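Putative glyoxalase superfamily protein (Ralstonia eutropha, PDB 3IUZ) probably acts as an iron(II)-dependent dioxygenase that oxidises and decarboxylates 2-oxoadipate to 2-hydroxyglutarate. Local coordinates at residues Q47-V52 and R108-R113; S145-E150 and D154-A159; Q285-G288 and E292-E295. All coordinates share one frame; numbering follows the deposited sequence.

Contact 1 of 3, residues Q47-V52 and R108-R113; sequences QALNMV and RPLGYR
Both Asn-50 and Tyr-112 hold CG beside the backbone N and opposite the carbonyl carbon (chi1 -75° and -68°), a first torsion that carries each polar end into the gap between helix and strand, where the two side chains approach from opposite directions. The amide hydrogen donor ND2 reaches Tyr-112 OH at 3.0 Å, near the plane of the ring at its edge; the N-H...O angle is 153°, and the hydroxyl lies somewhat tilted from the amide plane. A water closes a second path, donating to Asn-50 OD1 at 2.6 Å and lying 2.8 Å from Tyr-112 OH. Both ends of the amide are thus used, which suits asparagine to a buried site on helix 42-60.

Across the contact, helix 101-110 ends in a Schellman motif, in which Gly-111 takes the positive phi that a residue without a side chain adopts easily, and the chain turns straight into strand 112-120. The rings of His-132 and Phe-142 meet the tyrosine edge-to-face. Beside the polar pair, Leu-49 CD2 meets Leu-110 CD1 at 3.7 Å, the side chains crossing at about a right angle; Ile-197 and Leu-200 of helix 190-200 also pack on Leu-49, while Leu-182 of helix 173-185 touches Leu-110.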
loop_
_atom_site.group_PDB
_atom_site.type_symbol
_atom_site.label_atom_id
_atom_site.label_comp_id
_atom_site.label_asym_id
_atom_site.label_seq_id
_atom_site.Cartn_x
_atom_site.Cartn_y
_atom_site.Cartn_z
ATOM N N GLN A 47 0.217 3.430 12.602
ATOM C CA GLN A 47 -0.504 2.166 12.696
ATOM C C GLN A 47 -1.982 2.340 12.273
ATOM O O GLN A 47 -2.479 1.536 11.436
ATOM C CB GLN A 47 -0.389 1.591 14.098
ATOM C CG GLN A 47 -1.208 0.338 14.366
ATOM C CD GLN A 47 -0.762 -0.827 13.590
ATOM O OE1 GLN A 47 0.383 -0.902 13.139
ATOM N NE2 GLN A 47 -1.675 -1.795 13.431
ATOM N N ALA A 48 -2.630 3.415 12.747
ATOM C CA ALA A 48 -4.042 3.679 12.362
ATOM C C ALA A 48 -4.153 3.969 10.893
ATOM O O ALA A 48 -5.053 3.377 10.239
ATOM C CB ALA A 48 -4.688 4.749 13.159
ATOM N N LEU A 49 -3.257 4.796 10.344
ATOM C CA LEU A 49 -3.279 5.038 8.879
ATOM C C LEU A 49 -3.215 3.695 8.116
ATOM O O LEU A 49 -3.994 3.472 7.174
ATOM C CB LEU A 49 -2.156 5.938 8.405
ATOM C CG LEU A 49 -1.919 6.087 6.908
ATOM C CD1 LEU A 49 -3.140 6.770 6.242
ATOM C CD2 LEU A 49 -0.601 6.816 6.588
ATOM N N ASN A 50 -2.277 2.835 8.525
ATOM C CA ASN A 50 -2.078 1.567 7.868
ATOM C C ASN A 50 -3.332 0.719 7.876
ATOM O O ASN A 50 -3.617 0.068 6.896
ATOM C CB ASN A 50 -0.945 0.761 8.503
ATOM C CG ASN A 50 0.418 1.308 8.137
ATOM O OD1 ASN A 50 0.495 2.215 7.311
ATOM N ND2 ASN A 50 1.499 0.820 8.819
HETATM N N MSE A 51 -4.036 0.728 9.000
HETATM C CA MSE A 51 -5.219 -0.039 9.136
HETATM C C MSE A 51 -6.346 0.508 8.225
HETATM O O MSE A 51 -7.156 -0.273 7.717
HETATM C CB MSE A 51 -5.627 -0.087 10.623
HETATM C CG MSE A 51 -4.633 -0.947 11.526
HETATM SE SE MSE A 51 -5.066 -0.804 13.344
HETATM C CE MSE A 51 -6.427 -2.178 13.504
ATOM N N VAL A 52 -6.424 1.842 8.081
ATOM C CA VAL A 52 -7.420 2.461 7.236
ATOM C C VAL A 52 -7.120 2.069 5.809
ATOM O O VAL A 52 -8.045 1.688 5.057
ATOM C CB VAL A 52 -7.489 3.984 7.439
ATOM C CG1 VAL A 52 -8.410 4.623 6.389
ATOM C CG2 VAL A 52 -7.916 4.285 8.890
ATOM N N ARG A 108 8.422 9.573 5.926
ATOM C CA ARG A 108 9.567 9.986 6.748
ATOM C C ARG A 108 9.067 10.773 7.963
ATOM O O ARG A 108 9.355 10.382 9.068
ATOM C CB ARG A 108 10.595 10.744 5.918
ATOM C CG ARG A 108 11.294 9.870 4.904
ATOM C CD ARG A 108 12.319 8.917 5.486
ATOM N NE ARG A 108 13.514 9.639 5.860
ATOM C CZ ARG A 108 14.087 9.664 7.049
ATOM N NH1 ARG A 108 13.612 8.973 8.078
ATOM N NH2 ARG A 108 15.163 10.437 7.221
ATOM N N PRO A 109 8.249 11.817 7.774
ATOM C CA PRO A 109 7.761 12.506 8.975
ATOM C C PRO A 109 6.788 11.664 9.843
ATOM O O PRO A 109 6.635 11.911 11.037
ATOM C CB PRO A 109 7.070 13.740 8.399
ATOM C CG PRO A 109 6.781 13.370 6.949
ATOM C CD PRO A 109 7.917 12.568 6.543
ATOM N N LEU A 110 6.124 10.667 9.270
ATOM C CA LEU A 110 5.374 9.686 10.072
ATOM C C LEU A 110 6.241 8.815 10.990
ATOM O O LEU A 110 5.716 8.210 11.914
ATOM C CB LEU A 110 4.562 8.754 9.218
ATOM C CG LEU A 110 3.287 9.353 8.600
ATOM C CD1 LEU A 110 2.641 8.316 7.597
ATOM C CD2 LEU A 110 2.245 9.878 9.629
ATOM N N GLY A 111 7.545 8.742 10.709
ATOM C CA GLY A 111 8.465 7.977 11.535
ATOM C C GLY A 111 9.118 6.786 10.836
ATOM O O GLY A 111 9.795 6.014 11.478
ATOM N N TYR A 112 8.887 6.599 9.533
ATOM C CA TYR A 112 9.543 5.521 8.792
ATOM C C TYR A 112 10.992 5.887 8.382
ATOM O O TYR A 112 11.335 7.055 8.181
ATOM C CB TYR A 112 8.752 5.123 7.527
ATOM C CG TYR A 112 7.432 4.472 7.850
ATOM C CD1 TYR A 112 6.302 5.245 8.083
ATOM C CD2 TYR A 112 7.307 3.075 7.908
ATOM C CE1 TYR A 112 5.076 4.651 8.371
ATOM C CE2 TYR A 112 6.111 2.483 8.230
ATOM C CZ TYR A 112 4.997 3.271 8.450
ATOM O OH TYR A 112 3.793 2.694 8.761
ATOM N N ARG A 113 11.803 4.832 8.208
ATOM C CA ARG A 113 13.151 4.915 7.705
ATOM C C ARG A 113 13.332 3.868 6.648
ATOM O O ARG A 113 12.767 2.786 6.735
ATOM C CB ARG A 113 14.153 4.590 8.801
ATOM C CG ARG A 113 14.139 5.585 9.926
ATOM C CD ARG A 113 15.074 5.112 11.032
ATOM N NE ARG A 113 15.115 6.090 12.108
ATOM C CZ ARG A 113 15.420 5.807 13.378
ATOM N NH1 ARG A 113 15.688 4.554 13.751
ATOM N NH2 ARG A 113 15.440 6.786 14.291
HETATM O O HOH W 1 1.585 4.377 8.373
#

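Contact 2 of 3, residues S145-E150 and D154-A159; sequences SEFHPE and DAFREA
The ring of Phe-156 receives its neighbours at the edge: Phe-147 CE2 lies in its plane, Phe-147 CZ and Pro-149 CB near it, while the ring of Phe-152 stacks with it. Phe-147 also meets Phe-152, with planes about 40° apart, making a three-ring aromatic cluster. The arrangement is a strand-loop-helix connection, in which strand 141-147 of the mixed sheet leads through a short loop into helix 154-164, and the helix folds back against the strand end it came from.

Both phenylalanines carry CG opposite the backbone N (chi1 near 180° in each), which sends the rings toward each other from the strand and from the helix until Phe-147 CZ and Phe-156 CZ are 3.7 Å apart. Large flat apolar residues suit this buried seam; Met-226 of helix 224-232 touches both rings, with Leu-219 of helix 213-222 against Phe-156. Pro-149 adds an apolar ring where the chain leaves the strand, its CB 4.4 Å from Phe-156 CE1.

Toward the surface, Arg-157 lays its aliphatic part against the loop backbone, CD coming near Pro-149 O and Glu-150 O. The side chain is nearly eclipsed at chi3 (-3°), a strained geometry that leaves the exact placing of this arm doubtful. The aliphatic part meets the loop carbonyls while the charged end turns back to its own helix. There NH1 bonds Phe-152 O, and both terminal nitrogens grip one carboxylate oxygen end-on: NH1 forms a salt bridge with Asp-154 OD1 at 3.1 Å, approaching its anti lone pair, and NH2 lies 3.3 Å from Asp-154 OD1 as well.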
loop_
_atom_site.group_PDB
_atom_site.type_symbol
_atom_site.label_atom_id
_atom_site.label_comp_id
_atom_site.label_asym_id
_atom_site.label_seq_id
_atom_site.Cartn_x
_atom_site.Cartn_y
_atom_site.Cartn_z
ATOM N N SER A 145 7.851 0.990 -4.822
ATOM C CA SER A 145 8.561 0.773 -6.063
ATOM C C SER A 145 8.460 1.950 -6.995
ATOM O O SER A 145 7.457 2.685 -6.991
ATOM C CB SER A 145 8.012 -0.476 -6.736
ATOM O OG SER A 145 8.447 -1.613 -6.013
ATOM N N GLU A 146 9.519 2.129 -7.771
ATOM C CA GLU A 146 9.599 3.117 -8.818
ATOM C C GLU A 146 9.744 2.437 -10.166
ATOM O O GLU A 146 10.672 1.614 -10.394
ATOM C CB GLU A 146 10.826 4.004 -8.663
ATOM C CG GLU A 146 10.937 4.756 -7.364
ATOM C CD GLU A 146 12.154 5.666 -7.354
ATOM O OE1 GLU A 146 13.306 5.188 -7.613
ATOM O OE2 GLU A 146 11.927 6.845 -7.038
ATOM N N PHE A 147 8.867 2.810 -11.086
ATOM C CA PHE A 147 9.000 2.383 -12.485
ATOM C C PHE A 147 9.919 3.322 -13.306
ATOM O O PHE A 147 9.805 4.559 -13.233
ATOM C CB PHE A 147 7.615 2.259 -13.164
ATOM C CG PHE A 147 7.723 1.744 -14.535
ATOM C CD1 PHE A 147 7.913 0.414 -14.749
ATOM C CD2 PHE A 147 7.764 2.618 -15.622
ATOM C CE1 PHE A 147 8.112 -0.058 -16.015
ATOM C CE2 PHE A 147 7.960 2.117 -16.908
ATOM C CZ PHE A 147 8.136 0.794 -17.070
ATOM N N HIS A 148 10.785 2.706 -14.120
ATOM C CA HIS A 148 11.810 3.367 -14.936
ATOM C C HIS A 148 11.524 3.246 -16.439
ATOM O O HIS A 148 11.815 2.207 -17.038
ATOM C CB HIS A 148 13.195 2.747 -14.670
ATOM C CG HIS A 148 13.590 2.763 -13.222
ATOM N ND1 HIS A 148 13.698 3.934 -12.516
ATOM C CD2 HIS A 148 13.912 1.766 -12.355
ATOM C CE1 HIS A 148 14.024 3.666 -11.257
ATOM N NE2 HIS A 148 14.179 2.360 -11.132
ATOM N N PRO A 149 11.012 4.330 -17.051
ATOM C CA PRO A 149 10.662 4.281 -18.492
ATOM C C PRO A 149 11.822 4.371 -19.462
ATOM O O PRO A 149 11.613 4.173 -20.663
ATOM C CB PRO A 149 9.752 5.524 -18.667
ATOM C CG PRO A 149 9.270 5.879 -17.258
ATOM C CD PRO A 149 10.480 5.558 -16.410
ATOM N N GLU A 150 13.014 4.722 -18.972
ATOM C CA GLU A 150 14.150 5.133 -19.842
ATOM C C GLU A 150 14.448 4.190 -20.989
ATOM O O GLU A 150 14.732 4.623 -22.110
ATOM C CB GLU A 150 15.458 5.282 -19.016
ATOM C CG GLU A 150 15.586 6.606 -18.279
ATOM C CD GLU A 150 14.707 6.720 -17.023
ATOM O OE1 GLU A 150 14.005 5.740 -16.638
ATOM O OE2 GLU A 150 14.769 7.809 -16.389
ATOM N N ASP A 154 10.296 4.715 -27.922
ATOM C CA ASP A 154 9.877 6.083 -28.027
ATOM C C ASP A 154 8.402 6.170 -27.782
ATOM O O ASP A 154 7.936 7.044 -27.055
ATOM C CB ASP A 154 10.162 6.663 -29.412
ATOM C CG ASP A 154 11.626 6.974 -29.647
ATOM O OD1 ASP A 154 12.450 6.905 -28.715
ATOM O OD2 ASP A 154 11.952 7.270 -30.818
ATOM N N ALA A 155 7.664 5.278 -28.418
ATOM C CA ALA A 155 6.211 5.321 -28.330
ATOM C C ALA A 155 5.761 5.147 -26.867
ATOM O O ALA A 155 4.846 5.802 -26.369
ATOM C CB ALA A 155 5.573 4.239 -29.261
ATOM N N PHE A 156 6.410 4.222 -26.213
ATOM C CA PHE A 156 6.118 3.923 -24.806
ATOM C C PHE A 156 6.399 5.132 -23.910
ATOM O O PHE A 156 5.553 5.532 -23.117
ATOM C CB PHE A 156 6.975 2.754 -24.393
ATOM C CG PHE A 156 6.778 2.303 -22.983
ATOM C CD1 PHE A 156 7.442 2.938 -21.952
ATOM C CD2 PHE A 156 6.006 1.174 -22.692
ATOM C CE1 PHE A 156 7.298 2.517 -20.640
ATOM C CE2 PHE A 156 5.889 0.728 -21.377
ATOM C CZ PHE A 156 6.539 1.402 -20.354
ATOM N N ARG A 157 7.569 5.734 -24.067
ATOM C CA ARG A 157 7.911 6.885 -23.225
ATOM C C ARG A 157 6.981 8.082 -23.433
ATOM O O ARG A 157 6.637 8.764 -22.477
ATOM C CB ARG A 157 9.400 7.238 -23.370
ATOM C CG ARG A 157 10.271 6.110 -22.764
ATOM C CD ARG A 157 11.793 6.120 -22.981
ATOM N NE ARG A 157 12.161 7.200 -23.818
ATOM C CZ ARG A 157 12.435 7.117 -25.103
ATOM N NH1 ARG A 157 12.484 5.964 -25.762
ATOM N NH2 ARG A 157 12.710 8.224 -25.712
ATOM N N GLU A 158 6.530 8.308 -24.670
ATOM C CA GLU A 158 5.496 9.314 -24.947
ATOM C C GLU A 158 4.169 8.963 -24.294
ATOM O O GLU A 158 3.456 9.834 -23.805
ATOM C CB GLU A 158 5.264 9.419 -26.452
ATOM C CG GLU A 158 6.436 10.007 -27.202
ATOM C CD GLU A 158 6.386 9.684 -28.695
ATOM O OE1 GLU A 158 5.295 9.255 -29.197
ATOM O OE2 GLU A 158 7.449 9.860 -29.347
ATOM N N ALA A 159 3.832 7.676 -24.313
ATOM C CA ALA A 159 2.617 7.198 -23.668
ATOM C C ALA A 159 2.681 7.449 -22.152
ATOM O O ALA A 159 1.715 7.941 -21.575
ATOM C CB ALA A 159 2.398 5.741 -23.949
#

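Contact 3 of 3, residues Q285-G288 and E292-E295; sequences QFIG and ETVE
Strands 285-287 and 293-295 run antiparallel with a marked twist, their directions 137° apart, and Phe-286 and Val-294 form the hydrogen-bonded pair between two non-hydrogen-bonded ones, Gln-285 with Glu-295 and Ile-287 with Thr-293. Phe-286 N to Val-294 O and Val-294 N to Phe-286 O are both 2.8 Å. A further bond, Gly-288 N to Glu-292 O, is short at 2.6 Å and nearly straight, and closes the pairing just before the turn.

Gln-285 and Glu-295 lie side by side and point the same way, amide and carboxylate planes 61° apart. Gln-285 CG packs by the carboxylate oxygen Glu-295 OE2 at 3.9 Å, without a hydrogen bond between the two side chains; the other oxygen, OE1, makes a salt bridge with Arg-283. The extended glutamine also crosses Thr-293, whose CG2 stands 3.8 Å from Gln-285 NE2; long polar chains and a beta-branched threonine suit this largely exposed face, which Ile-287 shares.

On the other face Phe-286 CB rests 3.9 Å from Val-294 CG2, one methyl of the beta-branched valine, in van der Waals contact. The phenylalanine side chain also touches Arg-296 and Val-298 farther along strand 293-306, as well as Pro-211, and its ring meets Tyr-216, which explains a large apolar residue at this buried place. Glu-292 takes chi1 79°, with CG between the backbone N and the carbonyl carbon, and bends back so that OE1 comes 3.4 Å from Gly-288 C. Glycine, having no side chain, lets the carboxylate lie this close, and Gln-290 N in the turn bonds OE1. The whole is a beta hairpin, its turn spanning the three residues between Gly-288 and Glu-292, at the end of an antiparallel strand pair in the protein's mixed sheet.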
loop_
_atom_site.group_PDB
_atom_site.type_symbol
_atom_site.label_atom_id
_atom_site.label_comp_id
_atom_site.label_asym_id
_atom_site.label_seq_id
_atom_site.Cartn_x
_atom_site.Cartn_y
_atom_site.Cartn_z
ATOM N N GLN A 285 -12.107 2.812 -16.457
ATOM C CA GLN A 285 -12.423 3.646 -17.592
ATOM C C GLN A 285 -11.183 4.057 -18.372
ATOM O O GLN A 285 -10.107 4.232 -17.834
ATOM C CB GLN A 285 -13.168 4.891 -17.130
ATOM C CG GLN A 285 -14.527 4.579 -16.546
ATOM C CD GLN A 285 -15.207 5.789 -15.976
ATOM O OE1 GLN A 285 -14.586 6.631 -15.325
ATOM N NE2 GLN A 285 -16.496 5.876 -16.203
ATOM N N PHE A 286 -11.370 4.227 -19.659
ATOM C CA PHE A 286 -10.368 4.687 -20.579
ATOM C C PHE A 286 -10.973 5.628 -21.625
ATOM O O PHE A 286 -12.165 5.602 -21.878
ATOM C CB PHE A 286 -9.759 3.531 -21.348
ATOM C CG PHE A 286 -9.108 2.519 -20.496
ATOM C CD1 PHE A 286 -9.855 1.514 -19.902
ATOM C CD2 PHE A 286 -7.724 2.537 -20.291
ATOM C CE1 PHE A 286 -9.230 0.532 -19.121
ATOM C CE2 PHE A 286 -7.117 1.580 -19.521
ATOM C CZ PHE A 286 -7.880 0.560 -18.930
ATOM N N ILE A 287 -10.129 6.421 -22.255
ATOM C CA ILE A 287 -10.575 7.319 -23.320
ATOM C C ILE A 287 -10.341 6.637 -24.639
ATOM O O ILE A 287 -9.216 6.219 -24.987
ATOM C CB ILE A 287 -9.884 8.679 -23.291
ATOM C CG1 ILE A 287 -10.050 9.322 -21.903
ATOM C CG2 ILE A 287 -10.414 9.590 -24.453
ATOM C CD1 ILE A 287 -11.486 9.610 -21.446
ATOM N N GLY A 288 -11.437 6.517 -25.378
ATOM C CA GLY A 288 -11.433 5.875 -26.684
ATOM C C GLY A 288 -10.923 6.740 -27.824
ATOM O O GLY A 288 -10.635 7.909 -27.637
ATOM N N GLU A 292 -14.486 9.278 -26.559
ATOM C CA GLU A 292 -15.493 8.615 -25.693
ATOM C C GLU A 292 -14.891 7.835 -24.499
ATOM O O GLU A 292 -13.734 7.437 -24.536
ATOM C CB GLU A 292 -16.417 7.700 -26.528
ATOM C CG GLU A 292 -15.865 6.309 -26.946
ATOM C CD GLU A 292 -14.791 6.370 -28.015
ATOM O OE1 GLU A 292 -14.260 7.466 -28.305
ATOM O OE2 GLU A 292 -14.445 5.303 -28.554
ATOM N N THR A 293 -15.677 7.654 -23.442
ATOM C CA THR A 293 -15.271 6.851 -22.296
ATOM C C THR A 293 -15.662 5.429 -22.570
ATOM O O THR A 293 -16.836 5.169 -22.881
ATOM C CB THR A 293 -15.938 7.273 -20.993
ATOM O OG1 THR A 293 -15.600 8.626 -20.726
ATOM C CG2 THR A 293 -15.421 6.429 -19.807
ATOM N N VAL A 294 -14.689 4.529 -22.508
ATOM C CA VAL A 294 -14.935 3.094 -22.665
ATOM C C VAL A 294 -14.441 2.391 -21.399
ATOM O O VAL A 294 -13.743 2.969 -20.597
ATOM C CB VAL A 294 -14.235 2.520 -23.902
ATOM C CG1 VAL A 294 -14.646 3.303 -25.183
ATOM C CG2 VAL A 294 -12.750 2.535 -23.708
ATOM N N GLU A 295 -14.821 1.149 -21.199
ATOM C CA GLU A 295 -14.442 0.452 -19.983
ATOM C C GLU A 295 -13.774 -0.843 -20.337
ATOM O O GLU A 295 -14.103 -1.447 -21.332
ATOM C CB GLU A 295 -15.676 0.174 -19.122
ATOM C CG GLU A 295 -16.347 1.444 -18.592
ATOM C CD GLU A 295 -17.303 1.172 -17.457
ATOM O OE1 GLU A 295 -17.794 0.024 -17.337
ATOM O OE2 GLU A 295 -17.544 2.096 -16.656
#

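How the contacts relate
All three contacts reach the same mixed sheet, but at separate places, and they follow one another along the chain without overlap. Contact 1 and contact 2 have centres about 29 Å apart, with nearest atoms about 12 Å; contact 3 lies about 22 Å from contact 2 between centres and about 35 Å from contact 1, on the opposite side of the chain's centre. Contact 1 is the innermost, its centre about 11 Å from that of the chain against about 22 and 26 Å for contacts 2 and 3. Helix 213-222 comes near both later contacts, Leu-219 touching Phe-156 and Tyr-216 meeting Phe-286. Glycol molecules, probably from crystallisation, lie beside Arg-113 and about 4 Å from the Glu-150 side chain.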